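Local coordinates for protein PHB depolymerase (Penicillium funiculosum, PDB 2D81) that hydrolyses the biopolyester polyhydroxybutyrate, acting as a PHB depolymerase of the alpha/beta hydrolase fold, at residues 10-16 / 35-41; 27-32 / 303-307; 137-143 / 243-249. All blocks are in the same frame, centred on the assembly; numbering follows the deposited sequence.

Contact 1 (10-16 / 35-41); sequences PNSVSVS and VFNVGFG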
ATOM      1  N   PRO A  10      11.590   2.349  14.647  1.00 11.05           N
ATOM      2  CA  PRO A  10      10.125   2.303  14.592  1.00 11.17           C
ATOM      3  C   PRO A  10       9.509   3.616  14.108  1.00 11.47           C
ATOM      4  O   PRO A  10       8.352   3.648  13.692  1.00 10.65           O
ATOM      5  CB  PRO A  10       9.734   1.984  16.035  1.00 12.41           C
ATOM      6  CG  PRO A  10      10.907   1.190  16.535  1.00 14.34           C
ATOM      7  CD  PRO A  10      12.075   1.970  15.986  1.00 12.45           C
ATOM      8  N   ASN A  11      10.283   4.697  14.162  1.00 11.33           N
ATOM      9  CA  ASN A  11       9.774   6.005  13.760  1.00 12.34           C
ATOM     10  C   ASN A  11      10.024   6.288  12.279  1.00 11.13           C
ATOM     11  O   ASN A  11       9.886   7.426  11.832  1.00 11.23           O
ATOM     12  CB  ASN A  11      10.417   7.120  14.593  1.00 15.52           C
ATOM     13  CG  ASN A  11      11.906   7.264  14.332  1.00 20.37           C
ATOM     14  OD1 ASN A  11      12.380   7.042  13.215  1.00 20.61           O
ATOM     15  ND2 ASN A  11      12.654   7.654  15.360  1.00 24.26           N
ATOM     16  N   SER A  12      10.392   5.257  11.522  1.00  9.36           N
ATOM     17  CA  SER A  12      10.755   5.443  10.121  1.00  8.39           C
ATOM     18  C   SER A  12       9.894   4.585   9.201  1.00  9.01           C
ATOM     19  O   SER A  12      10.283   4.295   8.066  1.00 10.97           O
ATOM     20  CB  SER A  12      12.226   5.085   9.906  1.00 11.66           C
ATOM     21  OG  SER A  12      12.437   3.698  10.101  1.00 13.90           O
ATOM     22  N   VAL A  13       8.727   4.183   9.692  1.00  7.73           N
ATOM     23  CA  VAL A  13       7.873   3.242   8.970  1.00  7.06           C
ATOM     24  C   VAL A  13       6.812   3.951   8.127  1.00  7.42           C
ATOM     25  O   VAL A  13       6.213   4.944   8.554  1.00  7.13           O
ATOM     26  CB  VAL A  13       7.175   2.270   9.954  1.00  6.15           C
ATOM     27  CG1 VAL A  13       6.291   1.294   9.189  1.00  7.88           C
ATOM     28  CG2 VAL A  13       8.223   1.506  10.762  1.00  7.42           C
ATOM     29  N   SER A  14       6.589   3.432   6.924  1.00  5.37           N
ATOM     30  CA  SER A  14       5.575   3.967   6.020  1.00  6.69           C
ATOM     31  C   SER A  14       5.026   2.847   5.141  1.00  6.08           C
ATOM     32  O   SER A  14       5.508   1.712   5.200  1.00  7.11           O
ATOM     33  CB  SER A  14       6.179   5.067   5.139  1.00  8.22           C
ATOM     34  OG  SER A  14       7.252   4.566   4.357  1.00  7.49           O
ATOM     35  N   VAL A  15       4.022   3.167   4.328  1.00  5.75           N
ATOM     36  CA  VAL A  15       3.364   2.174   3.482  1.00  5.88           C
ATOM     37  C   VAL A  15       2.791   2.816   2.216  1.00  6.54           C
ATOM     38  O   VAL A  15       2.390   3.981   2.229  1.00  6.57           O
ATOM     39  CB  VAL A  15       2.219   1.464   4.257  1.00  4.97           C
ATOM     40  CG1 VAL A  15       1.201   2.496   4.750  1.00  5.04           C
ATOM     41  CG2 VAL A  15       1.541   0.431   3.367  1.00  4.91           C
ATOM     42  N   SER A  16       2.767   2.056   1.122  1.00  5.59           N
ATOM     43  CA  SER A  16       2.081   2.478  -0.101  1.00  5.67           C
ATOM     44  C   SER A  16       1.530   1.258  -0.831  1.00  6.08           C
ATOM     45  O   SER A  16       1.845   0.122  -0.480  1.00  5.06           O
ATOM     46  CB  SER A  16       3.036   3.252  -1.029  1.00  4.86           C
ATOM     47  OG  SER A  16       4.007   2.410  -1.628  1.00  6.85           O
ATOM     48  N   VAL A  35       1.652   3.559  13.810  1.00  8.61           N
ATOM     49  CA  VAL A  35       2.651   2.601  13.345  1.00  8.37           C
ATOM     50  C   VAL A  35       3.329   3.130  12.087  1.00  9.22           C
ATOM     51  O   VAL A  35       4.555   3.089  11.963  1.00  8.09           O
ATOM     52  CB  VAL A  35       2.004   1.235  13.025  1.00  7.92           C
ATOM     53  CG1 VAL A  35       3.040   0.281  12.439  1.00  9.21           C
ATOM     54  CG2 VAL A  35       1.402   0.640  14.290  1.00 10.44           C
ATOM     55  N   PHE A  36       2.524   3.629  11.154  1.00  7.28           N
ATOM     56  CA  PHE A  36       3.057   4.196   9.922  1.00  7.70           C
ATOM     57  C   PHE A  36       3.258   5.695  10.095  1.00  8.48           C
ATOM     58  O   PHE A  36       2.537   6.517   9.528  1.00  8.48           O
ATOM     59  CB  PHE A  36       2.113   3.864   8.762  1.00  7.90           C
ATOM     60  CG  PHE A  36       1.916   2.384   8.575  1.00  7.55           C
ATOM     61  CD1 PHE A  36       0.894   1.712   9.242  1.00  6.31           C
ATOM     62  CD2 PHE A  36       2.820   1.644   7.815  1.00  7.21           C
ATOM     63  CE1 PHE A  36       0.778   0.323   9.164  1.00  7.16           C
ATOM     64  CE2 PHE A  36       2.713   0.253   7.730  1.00  7.11           C
ATOM     65  CZ  PHE A  36       1.691  -0.408   8.408  1.00  7.35           C
ATOM     66  N   ASN A  37       4.264   6.036  10.893  1.00  9.08           N
ATOM     67  CA  ASN A  37       4.371   7.372  11.460  1.00 11.35           C
ATOM     68  C   ASN A  37       5.077   8.401  10.588  1.00  9.85           C
ATOM     69  O   ASN A  37       5.034   9.594  10.884  1.00 10.12           O
ATOM     70  CB  ASN A  37       5.047   7.300  12.831  1.00 15.52           C
ATOM     71  CG  ASN A  37       6.144   6.264  12.884  1.00 18.08           C
ATOM     72  OD1 ASN A  37       7.038   6.245  12.040  1.00 21.68           O
ATOM     73  ND2 ASN A  37       6.082   5.387  13.884  1.00 19.22           N
ATOM     74  N   VAL A  38       5.721   7.958   9.512  1.00  8.82           N
ATOM     75  CA  VAL A  38       6.291   8.910   8.565  1.00  8.41           C
ATOM     76  C   VAL A  38       5.215   9.355   7.574  1.00  8.77           C
ATOM     77  O   VAL A  38       5.102  10.536   7.248  1.00  9.29           O
ATOM     78  CB  VAL A  38       7.476   8.304   7.784  1.00  9.84           C
ATOM     79  CG1 VAL A  38       8.100   9.364   6.891  1.00  9.09           C
ATOM     80  CG2 VAL A  38       8.513   7.762   8.749  1.00  9.14           C
ATOM     81  N   GLY A  39       4.418   8.402   7.105  1.00  8.16           N
ATOM     82  CA  GLY A  39       3.346   8.731   6.185  1.00  7.15           C
ATOM     83  C   GLY A  39       3.000   7.554   5.296  1.00  7.66           C
ATOM     84  O   GLY A  39       3.388   6.423   5.581  1.00  7.18           O
ATOM     85  N   PHE A  40       2.262   7.816   4.223  1.00  6.53           N
ATOM     86  CA  PHE A  40       1.881   6.759   3.295  1.00  6.24           C
ATOM     87  C   PHE A  40       1.624   7.265   1.882  1.00  7.37           C
ATOM     88  O   PHE A  40       1.499   8.471   1.653  1.00  6.35           O
ATOM     89  CB  PHE A  40       0.641   6.014   3.810  1.00  8.27           C
ATOM     90  CG  PHE A  40      -0.536   6.905   4.103  1.00  8.30           C
ATOM     91  CD1 PHE A  40      -0.623   7.600   5.307  1.00  8.50           C
ATOM     92  CD2 PHE A  40      -1.569   7.035   3.178  1.00  9.49           C
ATOM     93  CE1 PHE A  40      -1.725   8.409   5.587  1.00  9.15           C
ATOM     94  CE2 PHE A  40      -2.674   7.842   3.447  1.00  9.56           C
ATOM     95  CZ  PHE A  40      -2.753   8.528   4.653  1.00 10.26           C
ATOM     96  N   GLY A  41       1.561   6.328   0.938  1.00  6.25           N
ATOM     97  CA  GLY A  41       1.320   6.669  -0.453  1.00  6.10           C
ATOM     98  C   GLY A  41       0.222   5.807  -1.050  1.00  6.22           C
ATOM     99  O   GLY A  41       0.099   4.624  -0.726  1.00  7.56           O
TER
HETATM  100  O   HOH W   1       6.278   1.808  13.674  1.00 11.77           O
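At the apolar centre, the ring of Phe36 meets two valines of the neighbouring strand: its CD2 lies 3.7 Å from Val13 CG1 and 3.6 Å from Val15 CG1. Val15 reaches onward, its CG1 3.7 Å from Phe40 CB, while Leu28 of helix 20-31 adjoins both Val15 and Phe36. Around this centre the backbones run side by side, the short strand axes 4.5 Å apart and only 18° from parallel. Two main-chain hydrogen bonds tie them, Val38 N to Val13 O at 3.2 Å and Gly41 N to Val15 O at 2.8 Å. At the backbone angles of Gly39 a CB would jam against Val38 O, and one on Gly41 would crowd Ser16 CB. The polar edge is at the start of the two segments, where Asn37 ND2 donates to Pro10 O at 2.9 Å and a water bridges the carbonyls of Pro10 and Val35. Strands 13-18 and 39-43, joined by helix 20-31, form a beta-alpha-beta crossover in the centre of an alpha/beta hydrolase sheet.

Contact 2 (27-32 / 303-307); sequences QLGVAY and MAAIV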
ATOM      1  N   GLN A  27      -5.932   2.597   4.461  1.00  7.11           N
ATOM      2  CA  GLN A  27      -6.539   2.009   5.651  1.00  5.87           C
ATOM      3  C   GLN A  27      -5.509   1.848   6.762  1.00  5.70           C
ATOM      4  O   GLN A  27      -5.784   2.176   7.916  1.00  6.05           O
ATOM      5  CB  GLN A  27      -7.193   0.662   5.316  1.00  7.29           C
ATOM      6  CG  GLN A  27      -8.467   0.827   4.495  1.00  6.94           C
ATOM      7  CD  GLN A  27      -9.142  -0.481   4.122  1.00  5.76           C
ATOM      8  OE1 GLN A  27     -10.232  -0.477   3.550  1.00  6.43           O
ATOM      9  NE2 GLN A  27      -8.499  -1.603   4.427  1.00  6.70           N
ATOM     10  N   LEU A  28      -4.323   1.356   6.414  1.00  5.96           N
ATOM     11  CA  LEU A  28      -3.224   1.259   7.375  1.00  6.26           C
ATOM     12  C   LEU A  28      -2.734   2.632   7.834  1.00  6.76           C
ATOM     13  O   LEU A  28      -2.486   2.848   9.022  1.00  7.24           O
ATOM     14  CB  LEU A  28      -2.059   0.477   6.765  1.00  4.66           C
ATOM     15  CG  LEU A  28      -2.286  -1.026   6.592  1.00  7.17           C
ATOM     16  CD1 LEU A  28      -1.315  -1.588   5.559  1.00  7.27           C
ATOM     17  CD2 LEU A  28      -2.111  -1.720   7.939  1.00  5.57           C
ATOM     18  N   GLY A  29      -2.596   3.554   6.886  1.00  6.29           N
ATOM     19  CA  GLY A  29      -2.109   4.886   7.201  1.00  6.39           C
ATOM     20  C   GLY A  29      -3.025   5.647   8.144  1.00  6.46           C
ATOM     21  O   GLY A  29      -2.576   6.521   8.886  1.00  6.89           O
ATOM     22  N   VAL A  30      -4.311   5.313   8.117  1.00  6.94           N
ATOM     23  CA  VAL A  30      -5.286   5.939   9.005  1.00  6.56           C
ATOM     24  C   VAL A  30      -5.466   5.154  10.305  1.00  6.45           C
ATOM     25  O   VAL A  30      -5.250   5.688  11.397  1.00  6.84           O
ATOM     26  CB  VAL A  30      -6.659   6.088   8.301  1.00  4.58           C
ATOM     27  CG1 VAL A  30      -7.712   6.579   9.286  1.00  6.37           C
ATOM     28  CG2 VAL A  30      -6.532   7.056   7.127  1.00  6.06           C
ATOM     29  N   ALA A  31      -5.860   3.889  10.190  1.00  6.82           N
ATOM     30  CA  ALA A  31      -6.191   3.089  11.369  1.00  6.38           C
ATOM     31  C   ALA A  31      -4.968   2.874  12.253  1.00  7.08           C
ATOM     32  O   ALA A  31      -5.075   2.854  13.484  1.00  6.71           O
ATOM     33  CB  ALA A  31      -6.779   1.743  10.947  1.00  7.89           C
ATOM     34  N   TYR A  32      -3.808   2.719  11.620  1.00  6.67           N
ATOM     35  CA  TYR A  32      -2.554   2.571  12.348  1.00  7.01           C
ATOM     36  C   TYR A  32      -1.587   3.717  12.054  1.00  8.13           C
ATOM     37  O   TYR A  32      -0.400   3.494  11.828  1.00  7.73           O
ATOM     38  CB  TYR A  32      -1.882   1.236  11.999  1.00  6.55           C
ATOM     39  CG  TYR A  32      -2.601   0.009  12.519  1.00  5.51           C
ATOM     40  CD1 TYR A  32      -3.645  -0.571  11.801  1.00  5.78           C
ATOM     41  CD2 TYR A  32      -2.222  -0.583  13.724  1.00  9.46           C
ATOM     42  CE1 TYR A  32      -4.292  -1.715  12.264  1.00  5.68           C
ATOM     43  CE2 TYR A  32      -2.866  -1.729  14.201  1.00  6.86           C
ATOM     44  CZ  TYR A  32      -3.896  -2.285  13.465  1.00  7.97           C
ATOM     45  OH  TYR A  32      -4.536  -3.406  13.928  1.00  7.69           O
ATOM     46  N   MET A 303      -4.956  -6.119   8.154  1.00  6.77           N
ATOM     47  CA  MET A 303      -4.135  -5.029   8.677  1.00  5.80           C
ATOM     48  C   MET A 303      -3.346  -5.474   9.904  1.00  6.52           C
ATOM     49  O   MET A 303      -2.181  -5.113  10.063  1.00  6.43           O
ATOM     50  CB  MET A 303      -4.989  -3.806   9.032  1.00  6.42           C
ATOM     51  CG  MET A 303      -5.558  -3.071   7.826  1.00  7.88           C
ATOM     52  SD  MET A 303      -5.873  -1.324   8.162  1.00  7.72           S
ATOM     53  CE  MET A 303      -7.139  -1.437   9.420  1.00  7.64           C
ATOM     54  N   ALA A 304      -3.977  -6.262  10.766  1.00  6.22           N
ATOM     55  CA  ALA A 304      -3.310  -6.748  11.970  1.00  8.12           C
ATOM     56  C   ALA A 304      -2.114  -7.636  11.620  1.00  7.62           C
ATOM     57  O   ALA A 304      -1.081  -7.603  12.298  1.00  8.00           O
ATOM     58  CB  ALA A 304      -4.301  -7.518  12.840  1.00  9.20           C
ATOM     59  N   ALA A 305      -2.257  -8.426  10.561  1.00  7.81           N
ATOM     60  CA  ALA A 305      -1.179  -9.298  10.103  1.00  8.14           C
ATOM     61  C   ALA A 305      -0.007  -8.472   9.585  1.00  6.99           C
ATOM     62  O   ALA A 305       1.146  -8.723   9.936  1.00  6.56           O
ATOM     63  CB  ALA A 305      -1.687 -10.225   9.006  1.00  8.56           C
ATOM     64  N   ILE A 306      -0.309  -7.485   8.748  1.00  6.80           N
ATOM     65  CA  ILE A 306       0.716  -6.598   8.216  1.00  7.03           C
ATOM     66  C   ILE A 306       1.411  -5.823   9.333  1.00  6.78           C
ATOM     67  O   ILE A 306       2.636  -5.714   9.352  1.00  7.10           O
ATOM     68  CB  ILE A 306       0.108  -5.614   7.191  1.00  5.58           C
ATOM     69  CG1 ILE A 306      -0.453  -6.407   6.001  1.00  8.67           C
ATOM     70  CG2 ILE A 306       1.173  -4.626   6.707  1.00  6.43           C
ATOM     71  CD1 ILE A 306      -1.249  -5.564   5.011  1.00  7.41           C
ATOM     72  N   VAL A 307       0.631  -5.293  10.270  1.00  6.36           N
ATOM     73  CA  VAL A 307       1.205  -4.587  11.409  1.00  6.54           C
ATOM     74  C   VAL A 307       2.065  -5.520  12.259  1.00  6.78           C
ATOM     75  O   VAL A 307       3.090  -5.109  12.802  1.00  6.24           O
ATOM     76  CB  VAL A 307       0.101  -3.964  12.292  1.00  6.17           C
ATOM     77  CG1 VAL A 307       0.709  -3.390  13.569  1.00  7.59           C
ATOM     78  CG2 VAL A 307      -0.612  -2.864  11.516  1.00  8.41           C
TER
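This is a largely apolar helix-helix contact, with no hydrogen bond between the segments, made where helices 20-31 and 301-314 pack against each other beside the central sheet. Their short axes cross nearly at right angles (-81°) and approach to 11.1 Å at their closest, a gap that side chains fill. Met303 bridges much of it: its SD lies 3.5 Å from Gln27 C and 3.6 Å from Leu28 N, its CE 3.5 Å from Ala31 CB, and its CG 3.7 Å from Leu28 CD2. Leu28 meets Ile306, CD1 to CD1 at 4.0 Å, and both side chains continue onto Leu227 of strand 221-227. Where helix 20-31 ends, Tyr32 offers a ring face to Val307, whose CG2 sits 3.5 Å from the ring centroid in a CH-pi contact, while the Tyr32 hydroxyl hydrogen-bonds to Gly299. Helix 20-31 begins at Ser20 of the ligand pocket; the two helices pack over strand 221-227 in one layer on a face of the central sheet, characteristic of the alpha/beta hydrolase fold.

Contact 3 (137-143 / 243-249); sequences FPTDFNG and QNTGYNK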
ATOM      1  N   PHE A 137       0.559   0.232 -12.393  1.00  6.03           N
ATOM      2  CA  PHE A 137       1.602   0.831 -11.565  1.00  6.53           C
ATOM      3  C   PHE A 137       2.583   1.584 -12.458  1.00  6.93           C
ATOM      4  O   PHE A 137       3.164   1.005 -13.371  1.00  6.87           O
ATOM      5  CB  PHE A 137       2.364  -0.231 -10.771  1.00  7.08           C
ATOM      6  CG  PHE A 137       3.167   0.342  -9.641  1.00  7.34           C
ATOM      7  CD1 PHE A 137       2.653   0.366  -8.349  1.00  7.76           C
ATOM      8  CD2 PHE A 137       4.407   0.923  -9.879  1.00  6.80           C
ATOM      9  CE1 PHE A 137       3.358   0.964  -7.313  1.00  6.77           C
ATOM     10  CE2 PHE A 137       5.123   1.527  -8.845  1.00  9.44           C
ATOM     11  CZ  PHE A 137       4.593   1.547  -7.558  1.00  8.82           C
ATOM     12  N   PRO A 138       2.790   2.885 -12.195  1.00  7.48           N
ATOM     13  CA  PRO A 138       3.708   3.701 -12.997  1.00  5.96           C
ATOM     14  C   PRO A 138       5.193   3.556 -12.657  1.00  7.03           C
ATOM     15  O   PRO A 138       5.611   3.847 -11.537  1.00  6.07           O
ATOM     16  CB  PRO A 138       3.205   5.115 -12.744  1.00  7.32           C
ATOM     17  CG  PRO A 138       2.815   5.048 -11.291  1.00  7.53           C
ATOM     18  CD  PRO A 138       2.087   3.711 -11.192  1.00  6.53           C
ATOM     19  N   THR A 139       5.984   3.123 -13.637  1.00  7.22           N
ATOM     20  CA  THR A 139       7.440   3.146 -13.502  1.00  7.10           C
ATOM     21  C   THR A 139       8.039   3.895 -14.689  1.00  7.60           C
ATOM     22  O   THR A 139       7.312   4.366 -15.562  1.00  7.41           O
ATOM     23  CB  THR A 139       8.029   1.726 -13.472  1.00  7.31           C
ATOM     24  OG1 THR A 139       8.126   1.214 -14.807  1.00  6.86           O
ATOM     25  CG2 THR A 139       7.137   0.802 -12.657  1.00  6.72           C
ATOM     26  N   ASP A 140       9.364   4.004 -14.725  1.00  7.65           N
ATOM     27  CA  ASP A 140      10.017   4.644 -15.861  1.00  7.58           C
ATOM     28  C   ASP A 140      11.004   3.705 -16.541  1.00  8.30           C
ATOM     29  O   ASP A 140      11.956   4.144 -17.181  1.00  7.28           O
ATOM     30  CB  ASP A 140      10.723   5.927 -15.410  1.00  7.76           C
ATOM     31  CG  ASP A 140      11.912   5.661 -14.506  1.00  9.88           C
ATOM     32  OD1 ASP A 140      11.925   4.621 -13.809  1.00  9.30           O
ATOM     33  OD2 ASP A 140      12.831   6.508 -14.485  1.00  9.75           O
ATOM     34  N   PHE A 141      10.766   2.406 -16.407  1.00  7.74           N
ATOM     35  CA  PHE A 141      11.586   1.418 -17.092  1.00  9.46           C
ATOM     36  C   PHE A 141      10.760   0.243 -17.603  1.00 10.58           C
ATOM     37  O   PHE A 141       9.614   0.045 -17.194  1.00  9.13           O
ATOM     38  CB  PHE A 141      12.711   0.933 -16.167  1.00  9.14           C
ATOM     39  CG  PHE A 141      12.231   0.257 -14.911  1.00 10.16           C
ATOM     40  CD1 PHE A 141      12.179  -1.131 -14.831  1.00 12.01           C
ATOM     41  CD2 PHE A 141      11.842   1.007 -13.804  1.00 11.10           C
ATOM     42  CE1 PHE A 141      11.750  -1.767 -13.664  1.00  9.22           C
ATOM     43  CE2 PHE A 141      11.411   0.381 -12.634  1.00  9.72           C
ATOM     44  CZ  PHE A 141      11.365  -1.008 -12.565  1.00  9.87           C
ATOM     45  N   ASN A 142      11.349  -0.521 -18.517  1.00 10.71           N
ATOM     46  CA  ASN A 142      10.650  -1.610 -19.185  1.00 11.43           C
ATOM     47  C   ASN A 142      10.814  -2.917 -18.418  1.00 12.81           C
ATOM     48  O   ASN A 142      11.558  -3.809 -18.833  1.00 12.66           O
ATOM     49  CB  ASN A 142      11.186  -1.758 -20.613  1.00 13.83           C
ATOM     50  CG  ASN A 142      10.834  -0.575 -21.491  1.00 15.77           C
ATOM     51  OD1 ASN A 142      11.560  -0.243 -22.431  1.00 21.17           O
ATOM     52  ND2 ASN A 142       9.708   0.064 -21.198  1.00 14.97           N
ATOM     53  N   GLY A 143      10.117  -3.019 -17.291  1.00 11.47           N
ATOM     54  CA  GLY A 143      10.160  -4.238 -16.506  1.00 10.24           C
ATOM     55  C   GLY A 143       9.672  -5.440 -17.292  1.00  9.63           C
ATOM     56  O   GLY A 143       8.781  -5.323 -18.133  1.00  9.07           O
ATOM     57  N   GLN A 243       9.794  -6.962  -8.282  1.00 10.83           N
ATOM     58  CA  GLN A 243      10.940  -6.580  -9.103  1.00 14.47           C
ATOM     59  C   GLN A 243      10.671  -5.435 -10.076  1.00 14.21           C
ATOM     60  O   GLN A 243      11.556  -4.619 -10.334  1.00 15.39           O
ATOM     61  CB  GLN A 243      11.450  -7.786  -9.890  1.00 14.73           C
ATOM     62  CG  GLN A 243      11.971  -8.919  -9.025  1.00 19.99           C
ATOM     63  CD  GLN A 243      12.513 -10.066  -9.851  1.00 23.29           C
ATOM     64  OE1 GLN A 243      11.809 -10.627 -10.692  1.00 25.62           O
ATOM     65  NE2 GLN A 243      13.771 -10.422  -9.615  1.00 26.70           N
ATOM     66  N   ASN A 244       9.458  -5.379 -10.617  1.00 11.76           N
ATOM     67  CA  ASN A 244       9.156  -4.465 -11.718  1.00  9.89           C
ATOM     68  C   ASN A 244       8.669  -3.079 -11.285  1.00  8.37           C
ATOM     69  O   ASN A 244       8.556  -2.180 -12.116  1.00  7.85           O
ATOM     70  CB  ASN A 244       8.106  -5.089 -12.645  1.00 12.43           C
ATOM     71  CG  ASN A 244       8.674  -6.181 -13.535  1.00 15.31           C
ATOM     72  OD1 ASN A 244       9.617  -6.878 -13.167  1.00 13.98           O
ATOM     73  ND2 ASN A 244       8.081  -6.346 -14.711  1.00 16.76           N
ATOM     74  N   THR A 245       8.378  -2.903  -9.997  1.00  5.99           N
ATOM     75  CA  THR A 245       7.807  -1.646  -9.525  1.00  6.91           C
ATOM     76  C   THR A 245       8.862  -0.582  -9.255  1.00  7.37           C
ATOM     77  O   THR A 245       8.576   0.612  -9.321  1.00  8.59           O
ATOM     78  CB  THR A 245       6.982  -1.842  -8.241  1.00  7.42           C
ATOM     79  OG1 THR A 245       7.756  -2.573  -7.283  1.00  9.12           O
ATOM     80  CG2 THR A 245       5.692  -2.595  -8.549  1.00  7.08           C
ATOM     81  N   GLY A 246      10.078  -1.014  -8.935  1.00  6.63           N
ATOM     82  CA  GLY A 246      11.162  -0.061  -8.773  1.00  7.25           C
ATOM     83  C   GLY A 246      11.425   0.437  -7.360  1.00  5.79           C
ATOM     84  O   GLY A 246      12.293   1.287  -7.166  1.00  6.13           O
ATOM     85  N   TYR A 247      10.696  -0.075  -6.372  1.00  6.58           N
ATOM     86  CA  TYR A 247      10.957   0.309  -4.983  1.00  6.17           C
ATOM     87  C   TYR A 247      12.377  -0.060  -4.578  1.00  5.50           C
ATOM     88  O   TYR A 247      13.067   0.716  -3.911  1.00  5.76           O
ATOM     89  CB  TYR A 247       9.999  -0.387  -4.013  1.00  7.74           C
ATOM     90  CG  TYR A 247       8.558   0.059  -4.080  1.00  6.81           C
ATOM     91  CD1 TYR A 247       7.644  -0.597  -4.896  1.00  6.92           C
ATOM     92  CD2 TYR A 247       8.100   1.115  -3.290  1.00  8.37           C
ATOM     93  CE1 TYR A 247       6.304  -0.221  -4.923  1.00  7.96           C
ATOM     94  CE2 TYR A 247       6.764   1.503  -3.312  1.00  7.34           C
ATOM     95  CZ  TYR A 247       5.872   0.827  -4.129  1.00  7.86           C
ATOM     96  OH  TYR A 247       4.547   1.188  -4.144  1.00  8.05           O
ATOM     97  N   ASN A 248      12.802  -1.257  -4.969  1.00  5.12           N
ATOM     98  CA  ASN A 248      14.058  -1.800  -4.473  1.00  6.25           C
ATOM     99  C   ASN A 248      15.252  -0.985  -4.947  1.00  6.38           C
ATOM    100  O   ASN A 248      16.256  -0.890  -4.244  1.00  7.74           O
ATOM    101  CB  ASN A 248      14.223  -3.261  -4.903  1.00  7.24           C
ATOM    102  CG  ASN A 248      13.117  -4.148  -4.375  1.00  9.37           C
ATOM    103  OD1 ASN A 248      12.454  -3.810  -3.396  1.00  8.20           O
ATOM    104  ND2 ASN A 248      12.922  -5.297  -5.013  1.00 10.30           N
ATOM    105  N   LYS A 249      15.138  -0.395  -6.135  1.00  6.82           N
ATOM    106  CA  LYS A 249      16.206   0.443  -6.677  1.00  8.25           C
ATOM    107  C   LYS A 249      16.523   1.600  -5.738  1.00  8.76           C
ATOM    108  O   LYS A 249      17.688   1.956  -5.546  1.00  7.96           O
ATOM    109  CB  LYS A 249      15.801   0.999  -8.046  1.00  9.88           C
ATOM    110  CG  LYS A 249      15.546  -0.066  -9.097  1.00 11.21           C
ATOM    111  CD  LYS A 249      15.178   0.557 -10.432  1.00 12.75           C
ATOM    112  CE  LYS A 249      14.969  -0.507 -11.494  1.00 17.04           C
ATOM    113  NZ  LYS A 249      16.205  -1.310 -11.718  1.00 18.74           N
TER
HETATM  114  O   HOH W   2       8.605  -1.653 -14.824  1.00  8.66           O
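Phe137 lays one ring face against Thr245, whose CG2 is 4.0 Å from the ring centroid in a CH-pi contact. The same ring meets Tyr247 obliquely, Phe137 CZ 3.6 Å from Tyr247 CE1, with the Tyr247 hydroxyl, hydrogen-bonded to Ser16 OG, near the edge of the Phe137 ring. In the loop after the strand, Phe141 presents a face to Lys249, whose CE is 3.9 Å and NZ 4.9 Å from the ring centroid, so the aliphatic end makes a CH-pi contact and the ammonium a cation-pi one. Phe141 CZ comes within 3.1 Å of Asn244 O. Between the two rings Thr139 fills the space, its CG2 3.3 Å from Asn244 O. Thr139 OG1, also hydrogen-bonded to Ser158 O, and Asn244 O are joined by a water at 2.9 and 2.8 Å respectively, with a weaker bond to it from Gly143 N. Gly246 has a positive phi; a CB there would press on the carbonyl O of Thr245 and crowd Phe141. The side chain of Asn244 turns to Asp146 and Ala144. With no direct hydrogen bond across the segments, the join rests on CH-pi, cation-pi and van der Waals contacts, and a water links the polar atoms.

Two of the contacts sit in or on the central sheet, while the third joins a small second sheet to helices 240-244 and 247-251. Contacts 1 and 2 have centres about 10 Å apart and share the unit of strand 13-18, helix 20-31 and strand 39-43; their segments alternate in sequence, and Phe36 and Leu28 pack where they meet. Contact 2 brings in helix 301-314, so an early helix and the last helix pack together beside the sheet. Contact 3, centred about 21 Å from contact 1 and about 24 Å from contact 2, falls in sequence between the segments of contact 2. Ser16 OG and Tyr247 OH are hydrogen-bonded, so strand 13-18 is tied directly to segment 243-249.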